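Local coordinates for uncharacterized conserved protein YiiM (Geobacillus stearothermophilus, PDB 5YHH) that is a MOSC-domain protein linked to hydroxylaminopurine resistance, and probably binds a molybdenum cofactor at its putative catalytic site, at residues E71-W76 / A86-E91; V118-Q123 / S204-E209. All blocks are in the same frame, centred on the assembly; numbering follows the deposited sequence.

Interaction 1: E71-W76 / A86-E91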
loop_
_atom_site.group_PDB
_atom_site.type_symbol
_atom_site.label_atom_id
_atom_site.label_comp_id
_atom_site.label_asym_id
_atom_site.label_seq_id
_atom_site.Cartn_x
_atom_site.Cartn_y
_atom_site.Cartn_z
ATOM N N GLU A 71 7.624 2.388 -10.202
ATOM C CA GLU A 71 8.468 3.530 -10.544
ATOM C C GLU A 71 9.582 3.690 -9.527
ATOM O O GLU A 71 10.683 4.063 -9.876
ATOM C CB GLU A 71 7.665 4.839 -10.652
ATOM C CG GLU A 71 6.716 4.923 -11.869
ATOM C CD GLU A 71 5.347 4.293 -11.618
ATOM O OE1 GLU A 71 5.194 3.552 -10.612
ATOM O OE2 GLU A 71 4.411 4.510 -12.444
ATOM N N HIS A 72 9.292 3.410 -8.255
ATOM C CA HIS A 72 10.270 3.638 -7.200
ATOM C C HIS A 72 11.442 2.676 -7.256
ATOM O O HIS A 72 12.513 2.970 -6.711
ATOM C CB HIS A 72 9.595 3.543 -5.827
ATOM C CG HIS A 72 8.544 4.574 -5.622
ATOM N ND1 HIS A 72 8.599 5.821 -6.216
ATOM C CD2 HIS A 72 7.399 4.543 -4.900
ATOM C CE1 HIS A 72 7.534 6.519 -5.849
ATOM N NE2 HIS A 72 6.790 5.763 -5.056
ATOM N N PHE A 73 11.245 1.510 -7.876
ATOM C CA PHE A 73 12.347 0.551 -8.041
ATOM C C PHE A 73 13.589 1.186 -8.690
ATOM O O PHE A 73 14.714 0.809 -8.361
ATOM C CB PHE A 73 11.924 -0.628 -8.885
ATOM C CG PHE A 73 10.829 -1.481 -8.267
ATOM C CD1 PHE A 73 10.586 -1.481 -6.888
ATOM C CD2 PHE A 73 10.068 -2.324 -9.081
ATOM C CE1 PHE A 73 9.588 -2.296 -6.334
ATOM C CE2 PHE A 73 9.090 -3.114 -8.535
ATOM C CZ PHE A 73 8.853 -3.101 -7.157
ATOM N N VAL A 74 13.373 2.113 -9.620
ATOM C CA VAL A 74 14.452 2.822 -10.274
ATOM C C VAL A 74 15.286 3.577 -9.262
ATOM O O VAL A 74 16.520 3.479 -9.284
ATOM C CB VAL A 74 13.929 3.764 -11.397
ATOM C CG1 VAL A 74 15.070 4.643 -11.977
ATOM C CG2 VAL A 74 13.340 2.960 -12.494
ATOM N N TYR A 75 14.632 4.318 -8.369
ATOM C CA TYR A 75 15.312 5.012 -7.321
ATOM C C TYR A 75 16.072 4.044 -6.409
ATOM O O TYR A 75 17.235 4.295 -6.090
ATOM C CB TYR A 75 14.335 5.851 -6.502
ATOM C CG TYR A 75 14.947 6.431 -5.238
ATOM C CD1 TYR A 75 15.642 7.623 -5.281
ATOM C CD2 TYR A 75 14.777 5.811 -3.998
ATOM C CE1 TYR A 75 16.188 8.169 -4.158
ATOM C CE2 TYR A 75 15.346 6.340 -2.865
ATOM C CZ TYR A 75 16.028 7.532 -2.950
ATOM O OH TYR A 75 16.600 8.089 -1.844
ATOM N N TRP A 76 15.450 2.937 -6.000
ATOM C CA TRP A 76 16.118 2.002 -5.081
ATOM C C TRP A 76 17.354 1.351 -5.742
ATOM O O TRP A 76 18.370 1.128 -5.069
ATOM C CB TRP A 76 15.159 0.929 -4.574
ATOM C CG TRP A 76 14.016 1.521 -3.774
ATOM C CD1 TRP A 76 12.691 1.456 -4.066
ATOM C CD2 TRP A 76 14.129 2.314 -2.594
ATOM N NE1 TRP A 76 11.967 2.142 -3.133
ATOM C CE2 TRP A 76 12.827 2.685 -2.223
ATOM C CE3 TRP A 76 15.200 2.742 -1.809
ATOM C CZ2 TRP A 76 12.568 3.457 -1.110
ATOM C CZ3 TRP A 76 14.934 3.510 -0.686
ATOM C CH2 TRP A 76 13.614 3.850 -0.353
ATOM N N ALA A 86 9.596 -6.752 -9.322
ATOM C CA ALA A 86 8.298 -6.984 -8.766
ATOM C C ALA A 86 8.360 -7.950 -7.585
ATOM O O ALA A 86 8.981 -9.005 -7.644
ATOM C CB ALA A 86 7.326 -7.494 -9.906
ATOM N N GLY A 87 7.745 -7.556 -6.480
ATOM C CA GLY A 87 7.730 -8.377 -5.261
ATOM C C GLY A 87 8.765 -7.927 -4.229
ATOM O O GLY A 87 8.755 -8.343 -3.066
ATOM N N ALA A 88 9.638 -7.029 -4.644
ATOM C CA ALA A 88 10.762 -6.611 -3.815
ATOM C C ALA A 88 10.302 -5.961 -2.497
ATOM O O ALA A 88 11.015 -6.042 -1.485
ATOM C CB ALA A 88 11.681 -5.666 -4.641
ATOM N N PHE A 89 9.132 -5.307 -2.492
ATOM C CA PHE A 89 8.606 -4.692 -1.244
ATOM C C PHE A 89 7.531 -5.486 -0.550
ATOM O O PHE A 89 6.854 -5.000 0.377
ATOM C CB PHE A 89 8.209 -3.222 -1.463
ATOM C CG PHE A 89 9.427 -2.316 -1.567
ATOM C CD1 PHE A 89 10.403 -2.563 -2.496
ATOM C CD2 PHE A 89 9.623 -1.280 -0.677
ATOM C CE1 PHE A 89 11.572 -1.782 -2.520
ATOM C CE2 PHE A 89 10.782 -0.498 -0.738
ATOM C CZ PHE A 89 11.729 -0.758 -1.644
ATOM N N GLY A 90 7.454 -6.759 -0.924
ATOM C CA GLY A 90 6.484 -7.675 -0.365
ATOM C C GLY A 90 5.091 -7.352 -0.839
ATOM O O GLY A 90 4.138 -7.810 -0.248
ATOM N N GLU A 91 4.954 -6.592 -1.928
ATOM C CA GLU A 91 3.626 -6.136 -2.349
ATOM C C GLU A 91 2.826 -7.243 -3.062
ATOM O O GLU A 91 3.388 -8.037 -3.796
ATOM C CB GLU A 91 3.729 -4.862 -3.208
ATOM C CG GLU A 91 4.328 -5.026 -4.631
ATOM C CD GLU A 91 5.789 -5.223 -4.743
ATOM O OE1 GLU A 91 6.500 -5.356 -3.702
ATOM O OE2 GLU A 91 6.267 -5.193 -5.928
#

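Interaction 2: V118-Q123 / S204-E209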
loop_
_atom_site.group_PDB
_atom_site.type_symbol
_atom_site.label_atom_id
_atom_site.label_comp_id
_atom_site.label_asym_id
_atom_site.label_seq_id
_atom_site.Cartn_x
_atom_site.Cartn_y
_atom_site.Cartn_z
ATOM N N VAL A 118 -8.667 2.645 -1.639
ATOM C CA VAL A 118 -7.466 3.012 -0.865
ATOM C C VAL A 118 -7.850 3.280 0.576
ATOM O O VAL A 118 -8.779 4.045 0.838
ATOM C CB VAL A 118 -6.754 4.255 -1.485
ATOM C CG1 VAL A 118 -5.521 4.665 -0.663
ATOM C CG2 VAL A 118 -6.351 3.974 -2.939
ATOM N N SER A 119 -7.144 2.636 1.492
ATOM C CA SER A 119 -7.465 2.662 2.925
ATOM C C SER A 119 -6.443 3.333 3.833
ATOM O O SER A 119 -6.808 3.883 4.871
ATOM C CB SER A 119 -7.645 1.235 3.423
ATOM O OG SER A 119 -6.462 0.474 3.289
ATOM N N GLN A 120 -5.165 3.232 3.464
ATOM C CA GLN A 120 -4.069 3.772 4.255
ATOM C C GLN A 120 -2.727 3.674 3.504
ATOM O O GLN A 120 -2.575 2.837 2.608
ATOM C CB GLN A 120 -3.951 2.993 5.569
ATOM C CG GLN A 120 -3.656 1.506 5.408
ATOM C CD GLN A 120 -3.205 0.853 6.721
ATOM O OE1 GLN A 120 -4.021 0.606 7.562
ATOM N NE2 GLN A 120 -1.881 0.614 6.888
ATOM N N PRO A 121 -1.747 4.520 3.881
ATOM C CA PRO A 121 -0.347 4.296 3.499
ATOM C C PRO A 121 0.179 3.003 4.097
ATOM O O PRO A 121 -0.370 2.499 5.071
ATOM C CB PRO A 121 0.383 5.502 4.129
ATOM C CG PRO A 121 -0.693 6.478 4.424
ATOM C CD PRO A 121 -1.857 5.665 4.809
ATOM N N ARG A 122 1.203 2.440 3.482
ATOM C CA ARG A 122 1.888 1.276 4.000
ATOM C C ARG A 122 3.075 1.811 4.798
ATOM O O ARG A 122 3.736 2.734 4.387
ATOM C CB ARG A 122 2.368 0.397 2.831
ATOM C CG ARG A 122 3.206 -0.827 3.219
ATOM C CD ARG A 122 4.700 -0.573 3.179
ATOM N NE ARG A 122 5.477 -1.782 3.511
ATOM C CZ ARG A 122 5.854 -2.724 2.634
ATOM N NH1 ARG A 122 5.560 -2.625 1.311
ATOM N NH2 ARG A 122 6.544 -3.775 3.088
ATOM N N GLN A 123 3.293 1.262 5.980
ATOM C CA GLN A 123 4.399 1.706 6.809
ATOM C C GLN A 123 5.611 0.806 6.578
ATOM O O GLN A 123 5.469 -0.407 6.417
ATOM C CB GLN A 123 4.003 1.648 8.263
ATOM C CG GLN A 123 2.843 2.535 8.610
ATOM C CD GLN A 123 2.392 2.304 10.009
ATOM O OE1 GLN A 123 1.463 1.545 10.244
ATOM N NE2 GLN A 123 3.052 2.945 10.960
ATOM N N SER A 204 -8.446 3.511 7.361
ATOM C CA SER A 204 -8.357 2.307 8.157
ATOM C C SER A 204 -8.555 2.661 9.653
ATOM O O SER A 204 -8.138 3.743 10.103
ATOM C CB SER A 204 -7.001 1.614 7.900
ATOM O OG SER A 204 -5.963 2.352 8.511
ATOM N N ALA A 205 -9.213 1.773 10.396
ATOM C CA ALA A 205 -9.484 1.994 11.822
ATOM C C ALA A 205 -8.212 2.312 12.611
ATOM O O ALA A 205 -8.208 3.214 13.431
ATOM C CB ALA A 205 -10.189 0.784 12.431
ATOM N N SER A 206 -7.130 1.589 12.351
ATOM C CA SER A 206 -5.901 1.776 13.134
ATOM C C SER A 206 -5.278 3.177 12.946
ATOM O O SER A 206 -4.879 3.805 13.920
ATOM C CB SER A 206 -4.882 0.669 12.817
ATOM O OG SER A 206 -4.329 0.794 11.510
ATOM N N TRP A 207 -5.228 3.678 11.708
ATOM C CA TRP A 207 -4.727 5.041 11.455
ATOM C C TRP A 207 -5.617 6.090 12.110
ATOM O O TRP A 207 -5.103 7.082 12.653
ATOM C CB TRP A 207 -4.567 5.334 9.948
ATOM C CG TRP A 207 -3.312 4.759 9.449
ATOM C CD1 TRP A 207 -2.970 3.446 9.472
ATOM C CD2 TRP A 207 -2.188 5.461 8.905
ATOM N NE1 TRP A 207 -1.715 3.271 8.967
ATOM C CE2 TRP A 207 -1.201 4.493 8.612
ATOM C CE3 TRP A 207 -1.926 6.796 8.615
ATOM C CZ2 TRP A 207 0.034 4.825 8.046
ATOM C CZ3 TRP A 207 -0.686 7.132 8.052
ATOM C CH2 TRP A 207 0.282 6.152 7.792
ATOM N N ARG A 208 -6.936 5.873 12.051
ATOM C CA ARG A 208 -7.906 6.751 12.735
ATOM C C ARG A 208 -7.576 6.815 14.227
ATOM O O ARG A 208 -7.467 7.898 14.801
ATOM C CB ARG A 208 -9.354 6.274 12.499
ATOM C CG ARG A 208 -10.365 6.475 13.662
ATOM C CD ARG A 208 -11.818 6.204 13.198
ATOM N NE ARG A 208 -12.065 7.058 12.035
ATOM C CZ ARG A 208 -12.105 6.667 10.757
ATOM N NH1 ARG A 208 -11.983 5.386 10.405
ATOM N NH2 ARG A 208 -12.286 7.582 9.812
ATOM N N GLU A 209 -7.396 5.646 14.831
ATOM C CA GLU A 209 -7.120 5.551 16.268
ATOM C C GLU A 209 -5.856 6.330 16.628
ATOM O O GLU A 209 -5.862 7.149 17.545
ATOM C CB GLU A 209 -7.001 4.082 16.707
ATOM C CG GLU A 209 -8.340 3.343 16.664
ATOM C CD GLU A 209 -8.247 1.880 17.073
ATOM O OE1 GLU A 209 -7.279 1.503 17.794
ATOM O OE2 GLU A 209 -9.169 1.118 16.689
#

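Interaction 1: E71-W76 / A86-E91
F73, on one turn of helix 71-80, lies across from A88 in the non-regular segment 86-91, their CA atoms 8.5 Å apart; the gap is bridged by side chains, with no hydrogen bond between the two segments. G87 to G90 form a type I beta turn, closed by G90 N to G87 O, and both glycines adopt positive phi. The F73 ring abuts the turn. Its CE1 meets CD1 of F89 at 3.9 Å and, more loosely, CB of A88, while CE2 passes A86 N. At the tip, CZ of F73 points at OE2 of E91, 3.5 Å away, the oxygen lying in the ring plane at its edge. Strand 65-69, helix 71-80 and strand 93-96 form a beta-alpha-beta crossover in the MOSC domain, its strands parallel neighbours; the turn lies on the return leg. E91 folds back over the turn, its chain bent at chi2 (-75°): OE2 accepts G87 N at 2.8 Å from above the carboxylate plane, OE1 takes F89 N at 2.9 Å on its syn lone pair, and T94 OG1 also bonds OE2. CZ of F89 sits over one face of the W76 indole, near its rim, 3.3 Å from NE1, the planes at 33°. CD2 of Y75 lies over the opposite face, toward its rim, and Y68 binds W76 NE1 through its hydroxyl while its ring stacks on F89.

Interaction 2: V118-Q123 / S204-E209
OE1 of Q120 accepts the hydroxyl of S204 at 2.8 Å, the OG standing above the plane of the amide carbonyl. CG of Q120 lies between the backbone N and the carbonyl carbon (chi1 61°), and the chain, extended beyond CG, brings OE1 to S204 OG. The amide's other end turns back on its own segment, NE2 giving a 3.0 Å bond to P121 O, so both ends of the amide are held and its rotation is fixed. A backbone bond runs alongside, S204 N to S119 O at 3.0 Å. S204 occupies the N-cap position of helix 205-213; its N and OG are donors to S119 and Q120, near the C-terminal end of strand 114-121, while D62 OD2 takes A205 N. One turn further, W207 lays one indole face against the strand: CD of P121 is 3.6 Å from the centroid of the six-membered ring, almost on its normal, and CB of Q120 lies over the five-membered ring, both as CH-pi contacts. CG of Q123 meets CZ2 at the indole edge, 3.7 Å away. NE1 of W207 and NE2 of Q120 are both donors and merely adjoin. The contact joins the MOSC domain to the three-helix YiiM-like domain. The axes of strand 118-121 and helix 205-209 approach to 8.8 Å at 51°; strand 149-153 pairs beside the former, and helix 177-185 touches P121 and Q123 and stacks Y184 on W207.

Overall arrangement
From the N terminus, strands 8-19 and 27-35 come first, and the chain then passes through strand 65-69 into helix 71-80. Interaction 1 closes a short loop of nine intervening residues, joining that helix to the turn before strand 93-96. Strands 108-111 and 114-121 follow, and interaction 2 closes a far longer loop of 80 residues, tying the end of strand 114-121 to the last helix, 205-213. The two loops follow in series, neither enclosing nor crossing the other. Their centres lie about 21 Å apart on opposite sides of the chain's centre, yet R122 NH1 probably bonds F89 O at 2.9 Å, and its NH2 bonds the cysteinesulfonic acid at position 125.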